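Hypothetical protein (Bacteroides fragilis, PDB 4JJA) is of unknown function but may act as an exo-beta-N-acetylmuramidase on peptidoglycan. Local coordinates at residues 210-215 with 222-227. Residues are numbered along the deposited sequence; the frame is centred on the assembly and turned at random. Where two conformers were deposited one is given.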
# COMPACT_ATOMS: atom_id res chain seq x y z
N MSE A 210 2.11 4.12 16.01
CA MSE A 210 1.22 3.10 15.49
C MSE A 210 -0.12 3.70 15.18
O MSE A 210 -1.09 3.54 15.93
CB MSE A 210 1.09 1.94 16.48
CG MSE A 210 2.45 1.38 16.90
SE MSE A 210 3.63 0.80 15.47
CE MSE A 210 2.51 -0.60 14.73
N TYR A 211 -0.19 4.44 14.08
CA TYR A 211 -1.41 5.07 13.64
C TYR A 211 -2.40 4.06 13.18
O TYR A 211 -2.07 3.17 12.41
CB TYR A 211 -1.11 6.06 12.55
CG TYR A 211 -2.31 6.78 11.98
CD1 TYR A 211 -2.89 7.88 12.61
CD2 TYR A 211 -2.83 6.42 10.74
CE1 TYR A 211 -3.93 8.55 12.02
CE2 TYR A 211 -3.85 7.10 10.14
CZ TYR A 211 -4.39 8.20 10.79
OH TYR A 211 -5.43 8.86 10.14
N ARG A 212 -3.66 4.25 13.58
CA ARG A 212 -4.77 3.38 13.21
C ARG A 212 -5.67 4.09 12.22
O ARG A 212 -5.97 5.26 12.40
CB ARG A 212 -5.55 2.97 14.45
CG ARG A 212 -4.73 2.12 15.36
CD ARG A 212 -5.43 1.62 16.57
NE ARG A 212 -6.34 0.55 16.39
CZ ARG A 212 -6.01 -0.74 16.48
NH1 ARG A 212 -4.78 -1.14 16.69
NH2 ARG A 212 -6.97 -1.61 16.38
N LEU A 213 -6.03 3.42 11.15
CA LEU A 213 -6.73 4.03 10.05
C LEU A 213 -8.21 4.14 10.39
O LEU A 213 -8.84 3.16 10.71
CB LEU A 213 -6.59 3.16 8.80
CG LEU A 213 -5.30 3.36 8.02
CD1 LEU A 213 -4.02 3.27 8.73
CD2 LEU A 213 -5.30 2.50 6.80
N PRO A 214 -8.78 5.35 10.30
CA PRO A 214 -10.21 5.48 10.60
C PRO A 214 -11.11 4.88 9.55
O PRO A 214 -12.26 4.51 9.87
CB PRO A 214 -10.39 7.00 10.68
CG PRO A 214 -9.26 7.58 9.77
CD PRO A 214 -8.13 6.66 10.02
N ILE A 215 -10.64 4.84 8.30
CA ILE A 215 -11.43 4.47 7.11
C ILE A 215 -10.69 3.29 6.43
O ILE A 215 -9.49 3.39 6.14
CB ILE A 215 -11.54 5.68 6.10
CG1 ILE A 215 -12.21 6.90 6.79
CG2 ILE A 215 -12.23 5.27 4.82
CD1 ILE A 215 -12.28 8.17 5.93
N PRO A 222 -10.19 -4.59 6.50
CA PRO A 222 -11.25 -3.89 7.21
C PRO A 222 -10.81 -3.39 8.55
O PRO A 222 -11.56 -2.56 9.12
CB PRO A 222 -12.31 -4.97 7.39
CG PRO A 222 -11.52 -6.22 7.43
CD PRO A 222 -10.48 -6.03 6.37
N ASN A 223 -9.73 -3.92 9.11
CA ASN A 223 -9.29 -3.61 10.45
C ASN A 223 -7.75 -3.58 10.54
O ASN A 223 -7.05 -3.89 9.57
CB ASN A 223 -9.93 -4.55 11.49
CG ASN A 223 -9.52 -6.00 11.30
OD1 ASN A 223 -8.56 -6.27 10.62
ND2 ASN A 223 -10.24 -6.91 11.88
N MSE A 224 -7.24 -3.20 11.71
CA MSE A 224 -5.83 -3.10 11.87
C MSE A 224 -5.14 -4.46 11.92
O MSE A 224 -3.99 -4.58 11.49
CB MSE A 224 -5.44 -2.23 13.05
CG MSE A 224 -5.86 -0.76 12.87
SE MSE A 224 -5.16 0.02 11.27
CE MSE A 224 -3.29 -0.14 11.66
N LYS A 225 -5.82 -5.48 12.38
CA LYS A 225 -5.27 -6.80 12.40
C LYS A 225 -4.91 -7.25 10.97
O LYS A 225 -3.82 -7.77 10.72
CB LYS A 225 -6.25 -7.81 13.03
CG LYS A 225 -5.60 -9.05 13.56
CD LYS A 225 -4.91 -8.78 14.92
CE LYS A 225 -5.86 -8.60 16.08
NZ LYS A 225 -5.05 -8.09 17.20
N ALA A 226 -5.84 -7.02 10.05
CA ALA A 226 -5.62 -7.37 8.65
C ALA A 226 -4.43 -6.58 8.12
O ALA A 226 -3.60 -7.09 7.40
CB ALA A 226 -6.88 -7.05 7.85
N ILE A 227 -4.35 -5.28 8.44
CA ILE A 227 -3.27 -4.40 7.94
C ILE A 227 -1.93 -4.86 8.48
O ILE A 227 -0.93 -4.81 7.78
CB ILE A 227 -3.60 -2.92 8.25
CG1 ILE A 227 -4.77 -2.51 7.34
CG2 ILE A 227 -2.35 -2.01 8.06
CD1 ILE A 227 -5.39 -1.21 7.65
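Arg212 and Met224 are the residues whose CA atoms come nearest across two backbones that share no hydrogen bond, 6.7 Å apart. Residues 210-215 run as an extended piece of loop without regular secondary structure, while 222-227 turn from loop into the first turn of helix 224-233. Asn223 is the N-cap: its OD1 accepts from Ala226 N at 2.9 Å, the donor tilted 22° from the carbonyl plane. The contact illustrates how one long, flexible side chain in the first turn of a helix can meet a charged face, a backbone amide and a carbonyl of a neighbouring loop. Met224, a selenomethionine, is buried and points toward the loop. Two successive bends fold its chain so that successive atoms meet different partners. The Arg212 chain, kinked at chi3 (76°), turns one face of its guanidinium to Met224, whose CG lies over the centre of that face, 3.6 Å from Arg212 CZ. Met224 SE faces the loop backbone, 3.5 Å from Leu213 N, a buried amide with no hydrogen-bond partner in the model. Met224 CE reaches on to Tyr211 O at 3.6 Å. One turn along the helix, Ile227 extends CD1 to within 3.8 Å of Leu213 CD2, an apolar contact beside the selenium. Asp294 forms salt bridges with both Arg212 NH1 and Lys225 NZ, so its carboxylate links the loop and the helix start and probably offsets their two positive charges. The contact thus joins the loop that follows strand 197-200, the outermost strand at one end of the parallel sheet, to helix 224-233; helix 294-300 supplies Asp294 and touches Lys225 through Ile297, and Leu213 also meets Gln110 in another loop.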